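Local atomic coordinates of NADPH-quinone reductase (Pediococcus pentosaceus ATCC 25745, PDB entry 3HA2), a protein that probably transfers electrons from NAD(P)H to quinones with bound FMN, the modelled chain being the flavodoxin-like part of a longer protein. Residues S29-H34 and Q162-V167; I55-P60 and A68-W73; F82-Q87 and A129-M134; H143-L148 and Q154-A159. One frame throughout, in Å; residues are numbered along the deposited sequence.

Contact 1: residues S29-H34 and Q162-V167; sequences SNVTWH and QYATNV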
loop_
_atom_site.group_PDB
_atom_site.type_symbol
_atom_site.label_atom_id
_atom_site.label_comp_id
_atom_site.label_asym_id
_atom_site.label_seq_id
_atom_site.Cartn_x
_atom_site.Cartn_y
_atom_site.Cartn_z
ATOM N N SER A 29 -27.948 -5.918 12.934
ATOM C CA SER A 29 -27.718 -7.341 12.690
ATOM C C SER A 29 -27.238 -7.653 11.263
ATOM O O SER A 29 -26.685 -8.725 11.014
ATOM C CB SER A 29 -28.949 -8.175 13.065
ATOM O OG SER A 29 -30.018 -7.921 12.176
ATOM N N ASN A 30 -27.429 -6.715 10.340
ATOM C CA ASN A 30 -26.948 -6.883 8.962
ATOM C C ASN A 30 -25.488 -6.445 8.756
ATOM O O ASN A 30 -24.927 -6.609 7.656
ATOM C CB ASN A 30 -27.874 -6.170 7.973
ATOM C CG ASN A 30 -27.950 -4.670 8.210
ATOM O OD1 ASN A 30 -27.822 -4.189 9.340
ATOM N ND2 ASN A 30 -28.152 -3.915 7.129
ATOM N N VAL A 31 -24.885 -5.890 9.812
ATOM C CA VAL A 31 -23.468 -5.491 9.794
ATOM C C VAL A 31 -22.610 -6.540 10.502
ATOM O O VAL A 31 -22.894 -6.897 11.649
ATOM C CB VAL A 31 -23.245 -4.121 10.473
ATOM C CG1 VAL A 31 -21.776 -3.782 10.481
ATOM C CG2 VAL A 31 -24.010 -3.024 9.752
ATOM N N THR A 32 -21.579 -7.032 9.810
ATOM C CA THR A 32 -20.662 -8.050 10.338
ATOM C C THR A 32 -19.315 -7.412 10.664
ATOM O O THR A 32 -18.616 -6.904 9.766
ATOM C CB THR A 32 -20.472 -9.236 9.328
ATOM O OG1 THR A 32 -21.720 -9.905 9.130
ATOM C CG2 THR A 32 -19.447 -10.280 9.838
ATOM N N TRP A 33 -18.974 -7.408 11.954
ATOM C CA TRP A 33 -17.690 -6.898 12.417
ATOM C C TRP A 33 -16.656 -8.035 12.331
ATOM O O TRP A 33 -16.733 -9.010 13.076
ATOM C CB TRP A 33 -17.854 -6.362 13.849
ATOM C CG TRP A 33 -16.599 -5.888 14.523
ATOM C CD1 TRP A 33 -15.772 -6.627 15.335
ATOM C CD2 TRP A 33 -16.042 -4.570 14.475
ATOM N NE1 TRP A 33 -14.725 -5.848 15.777
ATOM C CE2 TRP A 33 -14.869 -4.581 15.270
ATOM C CE3 TRP A 33 -16.413 -3.379 13.828
ATOM C CZ2 TRP A 33 -14.059 -3.445 15.439
ATOM C CZ3 TRP A 33 -15.613 -2.249 13.995
ATOM C CH2 TRP A 33 -14.442 -2.293 14.799
ATOM N N HIS A 34 -15.711 -7.908 11.405
ATOM C CA HIS A 34 -14.805 -9.009 11.074
ATOM C C HIS A 34 -13.345 -8.635 11.259
ATOM O O HIS A 34 -12.711 -8.117 10.330
ATOM C CB HIS A 34 -15.035 -9.521 9.653
ATOM C CG HIS A 34 -14.242 -10.752 9.330
ATOM N ND1 HIS A 34 -14.440 -11.955 9.977
ATOM C CD2 HIS A 34 -13.230 -10.957 8.454
ATOM C CE1 HIS A 34 -13.598 -12.855 9.498
ATOM N NE2 HIS A 34 -12.856 -12.279 8.569
ATOM N N GLN A 162 -24.102 5.477 9.588
ATOM C CA GLN A 162 -24.688 5.726 8.266
ATOM C C GLN A 162 -23.847 5.100 7.160
ATOM O O GLN A 162 -24.376 4.485 6.226
ATOM C CB GLN A 162 -24.815 7.228 8.021
ATOM C CG GLN A 162 -25.826 7.904 8.951
ATOM C CD GLN A 162 -27.200 7.281 8.811
ATOM O OE1 GLN A 162 -27.811 7.334 7.737
ATOM N NE2 GLN A 162 -27.688 6.669 9.889
ATOM N N TYR A 163 -22.532 5.248 7.300
ATOM C CA TYR A 163 -21.572 4.710 6.334
ATOM C C TYR A 163 -21.740 3.199 6.190
ATOM O O TYR A 163 -21.721 2.670 5.084
ATOM C CB TYR A 163 -20.145 5.080 6.753
ATOM C CG TYR A 163 -19.120 4.971 5.630
ATOM C CD1 TYR A 163 -19.149 5.855 4.545
ATOM C CD2 TYR A 163 -18.120 3.982 5.655
ATOM C CE1 TYR A 163 -18.204 5.762 3.501
ATOM C CE2 TYR A 163 -17.165 3.890 4.615
ATOM C CZ TYR A 163 -17.223 4.783 3.552
ATOM O OH TYR A 163 -16.298 4.684 2.527
ATOM N N ALA A 164 -21.950 2.520 7.317
ATOM C CA ALA A 164 -22.129 1.076 7.351
ATOM C C ALA A 164 -23.521 0.589 6.942
ATOM O O ALA A 164 -23.671 -0.556 6.532
ATOM C CB ALA A 164 -21.774 0.537 8.744
ATOM N N THR A 165 -24.547 1.433 7.061
ATOM C CA THR A 165 -25.927 0.934 6.931
ATOM C C THR A 165 -26.816 1.701 5.957
ATOM O O THR A 165 -27.776 1.137 5.425
ATOM C CB THR A 165 -26.678 0.913 8.290
ATOM O OG1 THR A 165 -26.874 2.258 8.744
ATOM C CG2 THR A 165 -25.913 0.137 9.344
ATOM N N ASN A 166 -26.542 2.991 5.766
ATOM C CA ASN A 166 -27.374 3.796 4.875
ATOM C C ASN A 166 -27.338 3.196 3.481
ATOM O O ASN A 166 -26.306 3.226 2.791
ATOM C CB ASN A 166 -26.953 5.268 4.864
ATOM C CG ASN A 166 -27.738 6.088 3.857
ATOM O OD1 ASN A 166 -28.946 6.278 3.999
ATOM N ND2 ASN A 166 -27.049 6.586 2.834
ATOM N N VAL A 167 -28.468 2.614 3.097
ATOM C CA VAL A 167 -28.575 1.901 1.830
ATOM C C VAL A 167 -28.326 2.856 0.660
ATOM O O VAL A 167 -27.609 2.508 -0.278
ATOM C CB VAL A 167 -29.928 1.117 1.714
ATOM C CG1 VAL A 167 -31.135 2.042 1.930
ATOM C CG2 VAL A 167 -30.031 0.359 0.386
#
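Val31 and Ala164 bring edge strand 31-35 and the C-terminal end of helix 150-165 to within 7.1 Å between their CA atoms, where the last helix of this flavodoxin-like fold lies over the parallel sheet. The touch is small and made mainly by methyl groups. Val31, beta-branched and therefore at ease in an extended strand, presents CG2 alone to the helix: it meets the methyl CG2 of Thr165 at 3.7 Å, the two side chains crossing at about a right angle. The same Val31 CG2 lies 4.3 Å from Ala164 CB, and the short alanine lets the helix come close to the strand. With CG1 anti to the backbone N (chi1 178°), Val31 has CG2 beside its N and facing the helix, while its side chain also packs on Ile5 of the neighbouring strand and Ile25 of helix 18-25. Thr165 suits its place by having two unlike branches, the methyl for the valine and the hydroxyl for Gln161 O one turn back. Ala164 O, near the same valine methyl, is hydrogen-bonded by Thr3 OG1. The helix is finished here, Asn166 being the first residue beyond it, and Gln162 O takes both Thr165 N and Asn166 N, the latter at 2.7 Å.

Contact 2: residues I55-P60 and A68-W73; sequences IILEFP and ALLKQW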
loop_
_atom_site.group_PDB
_atom_site.type_symbol
_atom_site.label_atom_id
_atom_site.label_comp_id
_atom_site.label_asym_id
_atom_site.label_seq_id
_atom_site.Cartn_x
_atom_site.Cartn_y
_atom_site.Cartn_z
ATOM N N ILE A 55 -18.656 -3.680 1.382
ATOM C CA ILE A 55 -17.441 -4.153 2.012
ATOM C C ILE A 55 -16.682 -2.910 2.440
ATOM O O ILE A 55 -16.338 -2.066 1.607
ATOM C CB ILE A 55 -16.537 -4.983 1.035
ATOM C CG1 ILE A 55 -17.339 -5.983 0.152
ATOM C CG2 ILE A 55 -15.395 -5.659 1.803
ATOM C CD1 ILE A 55 -18.181 -7.029 0.903
ATOM N N ILE A 56 -16.441 -2.797 3.737
ATOM C CA ILE A 56 -15.722 -1.657 4.268
ATOM C C ILE A 56 -14.376 -2.116 4.812
ATOM O O ILE A 56 -14.300 -3.060 5.598
ATOM C CB ILE A 56 -16.555 -0.959 5.348
ATOM C CG1 ILE A 56 -17.750 -0.254 4.692
ATOM C CG2 ILE A 56 -15.696 -0.007 6.167
ATOM C CD1 ILE A 56 -18.843 0.169 5.671
ATOM N N LEU A 57 -13.311 -1.465 4.375
ATOM C CA LEU A 57 -12.000 -1.779 4.933
ATOM C C LEU A 57 -11.673 -0.706 5.941
ATOM O O LEU A 57 -11.650 0.486 5.612
ATOM C CB LEU A 57 -10.933 -1.801 3.852
ATOM C CG LEU A 57 -11.266 -2.638 2.614
ATOM C CD1 LEU A 57 -10.057 -2.559 1.656
ATOM C CD2 LEU A 57 -11.638 -4.086 2.941
ATOM N N GLU A 58 -11.420 -1.146 7.167
ATOM C CA GLU A 58 -11.258 -0.253 8.315
ATOM C C GLU A 58 -9.854 -0.425 8.907
ATOM O O GLU A 58 -9.508 -1.489 9.475
ATOM C CB GLU A 58 -12.342 -0.574 9.353
ATOM C CG GLU A 58 -12.283 0.271 10.600
ATOM C CD GLU A 58 -13.581 0.281 11.362
ATOM O OE1 GLU A 58 -14.665 0.159 10.739
ATOM O OE2 GLU A 58 -13.513 0.427 12.601
ATOM N N PHE A 59 -9.040 0.622 8.797
ATOM C CA PHE A 59 -7.636 0.500 9.190
ATOM C C PHE A 59 -6.990 1.838 9.550
ATOM O O PHE A 59 -7.465 2.891 9.122
ATOM C CB PHE A 59 -6.853 -0.169 8.044
ATOM C CG PHE A 59 -6.941 0.572 6.705
ATOM C CD1 PHE A 59 -7.954 0.288 5.777
ATOM C CD2 PHE A 59 -6.008 1.558 6.384
ATOM C CE1 PHE A 59 -8.035 0.979 4.550
ATOM C CE2 PHE A 59 -6.074 2.247 5.155
ATOM C CZ PHE A 59 -7.088 1.951 4.238
ATOM N N PRO A 60 -5.895 1.793 10.324
ATOM C CA PRO A 60 -5.089 2.995 10.567
ATOM C C PRO A 60 -4.119 3.252 9.422
ATOM O O PRO A 60 -3.618 2.318 8.786
ATOM C CB PRO A 60 -4.340 2.648 11.848
ATOM C CG PRO A 60 -4.147 1.167 11.771
ATOM C CD PRO A 60 -5.380 0.622 11.063
ATOM N N ALA A 68 0.322 -3.788 6.765
ATOM C CA ALA A 68 0.751 -4.943 5.987
ATOM C C ALA A 68 -0.245 -6.119 6.021
ATOM O O ALA A 68 -0.400 -6.818 5.025
ATOM C CB ALA A 68 2.111 -5.392 6.467
ATOM N N LEU A 69 -0.898 -6.355 7.160
ATOM C CA LEU A 69 -1.851 -7.481 7.223
ATOM C C LEU A 69 -3.016 -7.268 6.255
ATOM O O LEU A 69 -3.464 -8.223 5.631
ATOM C CB LEU A 69 -2.385 -7.755 8.641
ATOM C CG LEU A 69 -3.162 -9.105 8.750
ATOM C CD1 LEU A 69 -2.355 -10.317 8.269
ATOM C CD2 LEU A 69 -3.681 -9.394 10.147
ATOM N N LEU A 70 -3.487 -6.032 6.102
ATOM C CA LEU A 70 -4.539 -5.791 5.102
ATOM C C LEU A 70 -4.018 -6.001 3.673
ATOM O O LEU A 70 -4.716 -6.559 2.830
ATOM C CB LEU A 70 -5.197 -4.413 5.248
ATOM C CG LEU A 70 -6.340 -4.134 4.247
ATOM C CD1 LEU A 70 -7.493 -5.151 4.374
ATOM C CD2 LEU A 70 -6.872 -2.723 4.393
ATOM N N LYS A 71 -2.779 -5.574 3.416
ATOM C CA LYS A 71 -2.202 -5.750 2.093
ATOM C C LYS A 71 -2.042 -7.246 1.812
ATOM O O LYS A 71 -2.290 -7.700 0.698
ATOM C CB LYS A 71 -0.843 -5.053 1.992
ATOM C CG LYS A 71 -0.278 -5.050 0.587
ATOM C CD LYS A 71 -1.144 -4.155 -0.313
ATOM C CE LYS A 71 -1.491 -4.821 -1.634
ATOM N NZ LYS A 71 -0.314 -5.212 -2.471
ATOM N N GLN A 72 -1.649 -8.013 2.834
ATOM C CA GLN A 72 -1.555 -9.468 2.678
ATOM C C GLN A 72 -2.909 -10.091 2.322
ATOM O O GLN A 72 -2.985 -10.976 1.479
ATOM C CB GLN A 72 -0.975 -10.142 3.919
ATOM C CG GLN A 72 -0.621 -11.634 3.709
ATOM C CD GLN A 72 0.500 -11.814 2.694
ATOM O OE1 GLN A 72 0.259 -11.963 1.497
ATOM N NE2 GLN A 72 1.736 -11.727 3.165
ATOM N N TRP A 73 -3.973 -9.615 2.966
ATOM C CA TRP A 73 -5.334 -10.104 2.683
ATOM C C TRP A 73 -5.717 -9.769 1.248
ATOM O O TRP A 73 -6.260 -10.612 0.532
ATOM C CB TRP A 73 -6.278 -9.456 3.699
ATOM C CG TRP A 73 -7.744 -9.795 3.648
ATOM C CD1 TRP A 73 -8.389 -10.801 4.313
ATOM C CD2 TRP A 73 -8.752 -9.033 2.996
ATOM N NE1 TRP A 73 -9.746 -10.734 4.070
ATOM C CE2 TRP A 73 -9.990 -9.667 3.248
ATOM C CE3 TRP A 73 -8.723 -7.904 2.162
ATOM C CZ2 TRP A 73 -11.201 -9.186 2.733
ATOM C CZ3 TRP A 73 -9.945 -7.407 1.661
ATOM C CH2 TRP A 73 -11.159 -8.066 1.947
#
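Leu57 and Phe59 of strand 54-60 face Leu70 and Trp73 of helix 68-77 in the strand-to-helix half of a beta-alpha-beta crossover, the repeated step of the flavodoxin-like fold. The two short segments run nearly antiparallel, at 151°, with their axes 9.9 Å apart. Among aliphatic contacts, Leu70 CD2 is the methyl that reaches down to the strand, lying 4.2 Å from Leu57 CB. Phe125 of helix 123-131 adds to the cover over Leu57 and Leu70. Polar groups are satisfied away from this interface: Trp73 NE1 gives its hydrogen to Glu45 OE1, and Glu58, pointing from the opposite side of the strand, is bonded to Tyr160 OH. On the helix's outer side, Lys71 NZ pairs with Asp75 and reaches Tyr62 O and Ala66 O of the second subunit. In the contacts to rings, flexible leucines fill the spaces beside flat groups. Leu57 CD2 meets the six-membered end of the Trp73 indole, 3.9 Å from CZ3, and approaches it obliquely. Phe59 and Leu70 cross at about a right angle; Phe59 CG stands between the backbone N and carbonyl carbon (chi1 57°), which leaves Leu70 CD2 oblique to the ring and 3.5 Å from Phe59 CD1.

Contact 3: residues F82-Q87 and A129-M134; sequences FATGHQ and ANKTKM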
loop_
_atom_site.group_PDB
_atom_site.type_symbol
_atom_site.label_atom_id
_atom_site.label_comp_id
_atom_site.label_asym_id
_atom_site.label_seq_id
_atom_site.Cartn_x
_atom_site.Cartn_y
_atom_site.Cartn_z
ATOM N N PHE A 82 -10.747 -15.155 -8.540
ATOM C CA PHE A 82 -11.912 -14.763 -7.744
ATOM C C PHE A 82 -12.391 -13.348 -8.099
ATOM O O PHE A 82 -13.559 -13.143 -8.466
ATOM C CB PHE A 82 -11.560 -14.888 -6.255
ATOM C CG PHE A 82 -12.664 -14.480 -5.316
ATOM C CD1 PHE A 82 -13.758 -15.309 -5.095
ATOM C CD2 PHE A 82 -12.578 -13.286 -4.603
ATOM C CE1 PHE A 82 -14.781 -14.942 -4.211
ATOM C CE2 PHE A 82 -13.599 -12.901 -3.719
ATOM C CZ PHE A 82 -14.689 -13.735 -3.508
ATOM N N ALA A 83 -11.473 -12.390 -8.019
ATOM C CA ALA A 83 -11.805 -10.971 -8.116
ATOM C C ALA A 83 -11.931 -10.471 -9.546
ATOM O O ALA A 83 -12.629 -9.488 -9.795
ATOM C CB ALA A 83 -10.790 -10.143 -7.345
ATOM N N THR A 84 -11.254 -11.147 -10.479
ATOM C CA THR A 84 -11.381 -10.848 -11.918
ATOM C C THR A 84 -11.620 -12.154 -12.686
ATOM O O THR A 84 -12.585 -12.861 -12.402
ATOM C CB THR A 84 -10.165 -10.030 -12.442
ATOM O OG1 THR A 84 -8.945 -10.733 -12.181
ATOM C CG2 THR A 84 -10.102 -8.648 -11.738
ATOM N N GLY A 85 -10.729 -12.477 -13.620
ATOM C CA GLY A 85 -10.797 -13.733 -14.395
ATOM C C GLY A 85 -12.129 -13.878 -15.089
ATOM O O GLY A 85 -12.584 -12.955 -15.779
ATOM N N HIS A 86 -12.780 -15.021 -14.885
ATOM C CA HIS A 86 -14.122 -15.230 -15.425
ATOM C C HIS A 86 -15.221 -15.181 -14.365
ATOM O O HIS A 86 -16.368 -15.525 -14.645
ATOM C CB HIS A 86 -14.174 -16.537 -16.211
ATOM C CG HIS A 86 -13.397 -16.485 -17.489
ATOM N ND1 HIS A 86 -12.060 -16.821 -17.559
ATOM C CD2 HIS A 86 -13.753 -16.089 -18.733
ATOM C CE1 HIS A 86 -11.635 -16.657 -18.800
ATOM N NE2 HIS A 86 -12.642 -16.212 -19.531
ATOM N N GLN A 87 -14.873 -14.726 -13.161
ATOM C CA GLN A 87 -15.814 -14.699 -12.047
ATOM C C GLN A 87 -16.241 -13.289 -11.636
ATOM O O GLN A 87 -17.431 -13.044 -11.431
ATOM C CB GLN A 87 -15.213 -15.423 -10.849
ATOM C CG GLN A 87 -16.156 -15.570 -9.681
ATOM C CD GLN A 87 -15.593 -16.440 -8.587
ATOM O OE1 GLN A 87 -14.510 -17.025 -8.720
ATOM N NE2 GLN A 87 -16.326 -16.528 -7.484
ATOM N N ALA A 129 -11.216 -1.124 -6.896
ATOM C CA ALA A 129 -12.659 -1.077 -7.095
ATOM C C ALA A 129 -13.005 -0.970 -8.569
ATOM O O ALA A 129 -13.892 -1.678 -9.046
ATOM C CB ALA A 129 -13.276 0.087 -6.277
ATOM N N ASN A 130 -12.295 -0.103 -9.300
ATOM C CA ASN A 130 -12.547 0.058 -10.741
ATOM C C ASN A 130 -12.301 -1.270 -11.472
ATOM O O ASN A 130 -13.114 -1.712 -12.294
ATOM C CB ASN A 130 -11.659 1.180 -11.334
ATOM C CG ASN A 130 -12.089 2.587 -10.905
ATOM O OD1 ASN A 130 -11.296 3.543 -10.960
ATOM N ND2 ASN A 130 -13.333 2.721 -10.459
ATOM N N LYS A 131 -11.192 -1.921 -11.132
ATOM C CA LYS A 131 -10.784 -3.152 -11.796
ATOM C C LYS A 131 -11.758 -4.298 -11.564
ATOM O O LYS A 131 -12.014 -5.106 -12.468
ATOM C CB LYS A 131 -9.391 -3.561 -11.341
ATOM C CG LYS A 131 -8.820 -4.806 -12.053
ATOM C CD LYS A 131 -8.551 -4.523 -13.521
ATOM C CE LYS A 131 -7.633 -5.569 -14.123
ATOM N NZ LYS A 131 -7.241 -5.159 -15.498
ATOM N N THR A 132 -12.286 -4.375 -10.349
ATOM C CA THR A 132 -13.155 -5.473 -9.947
ATOM C C THR A 132 -14.640 -5.150 -10.152
ATOM O O THR A 132 -15.503 -5.929 -9.736
ATOM C CB THR A 132 -12.879 -5.885 -8.474
ATOM O OG1 THR A 132 -13.008 -4.745 -7.623
ATOM C CG2 THR A 132 -11.452 -6.412 -8.319
ATOM N N LYS A 133 -14.927 -3.997 -10.769
ATOM C CA LYS A 133 -16.301 -3.561 -11.078
ATOM C C LYS A 133 -17.160 -3.290 -9.830
ATOM O O LYS A 133 -18.390 -3.473 -9.850
ATOM C CB LYS A 133 -17.012 -4.553 -12.021
ATOM C CG LYS A 133 -16.213 -4.877 -13.282
ATOM C CD LYS A 133 -16.949 -5.853 -14.220
ATOM C CE LYS A 133 -16.090 -6.114 -15.458
ATOM N NZ LYS A 133 -16.719 -7.061 -16.440
HETATM N N MSE A 134 -16.489 -2.863 -8.760
HETATM C CA MSE A 134 -17.150 -2.415 -7.536
HETATM C C MSE A 134 -17.464 -0.919 -7.631
HETATM O O MSE A 134 -16.843 -0.206 -8.421
HETATM C CB MSE A 134 -16.240 -2.664 -6.333
HETATM C CG MSE A 134 -15.946 -4.116 -6.074
HETATM SE SE MSE A 134 -14.793 -4.309 -4.506
HETATM C CE MSE A 134 -16.188 -4.296 -3.112
#
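The peptide group joining Ala83 to Thr84 is the flat group of this contact, and Thr132 stands off one side of its plane, beyond the oxygen end, with CG2 3.6 Å from Ala83 O and CB on the same side. On that side too, Ala83 CB lies 3.9 Å from Thr132 CG2. Two helix ends of the flavodoxin-like fold meet here, those of helices 80-83 and 123-131, the latter closed by a Schellman motif. In that motif Met134 N bonds to Ala129 O at 2.9 Å and Lys133 N to Asn130 O, with Lys133, at positive phi, as the C-prime residue. Small side chains suit such a junction, since the CA atoms of Ala83 and Thr132 come within 6.0 Å. Each threonine splits its branches alike. The hydroxyl turns back to its own helix, Thr84 OG1 to Thr80 O and Thr132 OG1 to Phe128 O, so that a buried polar group is satisfied locally and the methyl is left for the neighbour. Trp63 of the second subunit packs on Ala83 and Thr84, placing the junction beside the dimer interface. Lys131 bends at chi2 (67°) and crosses Thr84 obliquely, its CG 4.1 Å from Thr84 CG2.

Contact 4: residues H143-L148 and Q154-A159; sequences HQFLYL and QRLLVA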
loop_
_atom_site.group_PDB
_atom_site.type_symbol
_atom_site.label_atom_id
_atom_site.label_comp_id
_atom_site.label_asym_id
_atom_site.label_seq_id
_atom_site.Cartn_x
_atom_site.Cartn_y
_atom_site.Cartn_z
ATOM N N HIS A 143 -9.776 11.454 11.702
ATOM C CA HIS A 143 -8.539 12.116 12.101
ATOM C C HIS A 143 -8.515 12.426 13.603
ATOM O O HIS A 143 -9.345 13.187 14.094
ATOM C CB HIS A 143 -8.363 13.404 11.310
ATOM C CG HIS A 143 -8.175 13.201 9.843
ATOM N ND1 HIS A 143 -9.140 13.539 8.918
ATOM C CD2 HIS A 143 -7.127 12.726 9.135
ATOM C CE1 HIS A 143 -8.698 13.273 7.704
ATOM N NE2 HIS A 143 -7.477 12.786 7.805
ATOM N N GLN A 144 -7.575 11.800 14.314
ATOM C CA GLN A 144 -7.330 12.057 15.759
ATOM C C GLN A 144 -8.558 11.759 16.611
ATOM O O GLN A 144 -8.920 12.529 17.510
ATOM C CB GLN A 144 -6.812 13.479 15.991
ATOM C CG GLN A 144 -5.481 13.759 15.268
ATOM C CD GLN A 144 -4.944 15.174 15.487
ATOM O OE1 GLN A 144 -5.693 16.136 15.635
ATOM N NE2 GLN A 144 -3.622 15.293 15.509
ATOM N N PHE A 145 -9.184 10.613 16.341
ATOM C CA PHE A 145 -10.452 10.292 16.980
ATOM C C PHE A 145 -10.412 10.444 18.494
ATOM O O PHE A 145 -11.337 11.000 19.083
ATOM C CB PHE A 145 -10.923 8.881 16.646
ATOM C CG PHE A 145 -12.214 8.523 17.311
ATOM C CD1 PHE A 145 -13.432 8.894 16.742
ATOM C CD2 PHE A 145 -12.219 7.854 18.524
ATOM C CE1 PHE A 145 -14.638 8.573 17.372
ATOM C CE2 PHE A 145 -13.420 7.552 19.171
ATOM C CZ PHE A 145 -14.631 7.917 18.589
ATOM N N LEU A 146 -9.354 9.937 19.116
ATOM C CA LEU A 146 -9.288 9.932 20.588
ATOM C C LEU A 146 -9.117 11.318 21.192
ATOM O O LEU A 146 -9.375 11.496 22.378
ATOM C CB LEU A 146 -8.162 9.017 21.099
ATOM C CG LEU A 146 -8.374 7.508 20.967
ATOM C CD1 LEU A 146 -7.103 6.802 21.415
ATOM C CD2 LEU A 146 -9.584 7.030 21.773
ATOM N N TYR A 147 -8.673 12.273 20.373
ATOM C CA TYR A 147 -8.444 13.654 20.820
ATOM C C TYR A 147 -9.698 14.521 20.701
ATOM O O TYR A 147 -9.789 15.576 21.337
ATOM C CB TYR A 147 -7.263 14.294 20.057
ATOM C CG TYR A 147 -7.061 15.742 20.437
ATOM C CD1 TYR A 147 -6.560 16.080 21.696
ATOM C CD2 TYR A 147 -7.445 16.782 19.572
ATOM C CE1 TYR A 147 -6.411 17.401 22.082
ATOM C CE2 TYR A 147 -7.315 18.119 19.960
ATOM C CZ TYR A 147 -6.786 18.412 21.211
ATOM O OH TYR A 147 -6.657 19.716 21.615
ATOM N N LEU A 148 -10.673 14.075 19.907
ATOM C CA LEU A 148 -11.875 14.873 19.637
ATOM C C LEU A 148 -12.694 15.047 20.902
ATOM O O LEU A 148 -12.720 14.147 21.740
ATOM C CB LEU A 148 -12.748 14.198 18.573
ATOM C CG LEU A 148 -12.169 13.863 17.202
ATOM C CD1 LEU A 148 -13.225 13.092 16.404
ATOM C CD2 LEU A 148 -11.723 15.114 16.456
ATOM N N GLN A 154 -19.023 11.602 19.153
ATOM C CA GLN A 154 -20.378 11.108 18.903
ATOM C C GLN A 154 -20.902 11.383 17.488
ATOM O O GLN A 154 -21.481 10.486 16.880
ATOM C CB GLN A 154 -21.368 11.569 20.004
ATOM C CG GLN A 154 -21.043 11.002 21.405
ATOM C CD GLN A 154 -20.524 9.553 21.371
ATOM O OE1 GLN A 154 -21.175 8.654 20.829
ATOM N NE2 GLN A 154 -19.340 9.333 21.951
ATOM N N ARG A 155 -20.642 12.575 16.939
ATOM C CA ARG A 155 -21.060 12.901 15.559
ATOM C C ARG A 155 -20.381 12.025 14.517
ATOM O O ARG A 155 -20.993 11.587 13.543
ATOM C CB ARG A 155 -20.791 14.375 15.219
ATOM C CG ARG A 155 -21.719 15.360 15.919
ATOM C CD ARG A 155 -21.581 16.777 15.334
ATOM N NE ARG A 155 -20.284 17.387 15.652
ATOM C CZ ARG A 155 -20.032 18.099 16.749
ATOM N NH1 ARG A 155 -20.984 18.315 17.649
ATOM N NH2 ARG A 155 -18.819 18.598 16.944
ATOM N N LEU A 156 -19.095 11.782 14.724
ATOM C CA LEU A 156 -18.337 10.975 13.785
ATOM C C LEU A 156 -18.877 9.532 13.826
ATOM O O LEU A 156 -19.000 8.874 12.791
ATOM C CB LEU A 156 -16.850 11.047 14.146
ATOM C CG LEU A 156 -15.846 10.359 13.235
ATOM C CD1 LEU A 156 -14.506 11.058 13.384
ATOM C CD2 LEU A 156 -15.733 8.867 13.552
ATOM N N LEU A 157 -19.237 9.070 15.022
ATOM C CA LEU A 157 -19.784 7.719 15.186
ATOM C C LEU A 157 -21.143 7.521 14.501
ATOM O O LEU A 157 -21.392 6.457 13.956
ATOM C CB LEU A 157 -19.777 7.268 16.657
ATOM C CG LEU A 157 -18.371 7.019 17.243
ATOM C CD1 LEU A 157 -18.412 6.841 18.756
ATOM C CD2 LEU A 157 -17.659 5.825 16.559
ATOM N N VAL A 158 -21.989 8.553 14.499
ATOM C CA VAL A 158 -23.228 8.579 13.705
ATOM C C VAL A 158 -22.965 8.524 12.190
ATOM O O VAL A 158 -23.662 7.816 11.454
ATOM C CB VAL A 158 -24.085 9.843 14.039
ATOM C CG1 VAL A 158 -25.294 9.936 13.127
ATOM C CG2 VAL A 158 -24.531 9.820 15.497
ATOM N N ALA A 159 -21.965 9.270 11.723
ATOM C CA ALA A 159 -21.556 9.211 10.317
ATOM C C ALA A 159 -21.093 7.796 9.978
ATOM O O ALA A 159 -21.393 7.272 8.906
ATOM C CB ALA A 159 -20.446 10.236 10.019
#
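Phe145 is the first residue of 143-148 to reach helix 150-165, with CG anti to its backbone N (chi1 179°) and the ring extended toward Leu156 and Leu157, which meet adjoining parts of its rim. Leu156 CD2 approaches obliquely, 3.9 Å from Phe145 CD1, whereas Leu157 CD1 sits at the ring edge, 3.9 Å from Phe145 CZ. A broad ring suits this spot because one side chain can serve two adjacent leucines and still meet Phe20 edge-to-face. Replacing Phe145 with an alanine would probably open a gap beside Leu156 and Leu157 and leave their methyls without this neighbour. Three residues on, after a turn in which Tyr147 N bonds to Gln144 O at 2.9 Å, Leu148 comes in from the same segment. Its CD1 touches Leu156 CD1 at 3.9 Å, the two side chains crossing at about a right angle, so Leu156 CD1 lies near both Leu148 and Phe145, while CD2 meets the phenylalanine. This is the connection from the last strand to the final helix of a flavodoxin-like fold, folded back on that helix.

In the fold
From the N terminus, contact 1 opens first, at edge strand 31-35, and closes last, at the end of helix 150-165; the other three nest inside its long loop, in series and without crossing. Contact 2 closes a short loop between strand 54-60 and the helix after it. Contact 3 next joins helix 80-83 to the end of helix 123-131, spanning strand 94-101. Contact 4 closes the turn from strand 135-143 into the last helix, which contact 1 also uses. Contacts 1 and 2 touch on the shared sheet, and contacts 2 and 3, which both touch the second subunit, meet through Ile55 and Met134. Contacts 3 and 4 lie on opposite sides of the chain's centre, their centres about 33 Å apart.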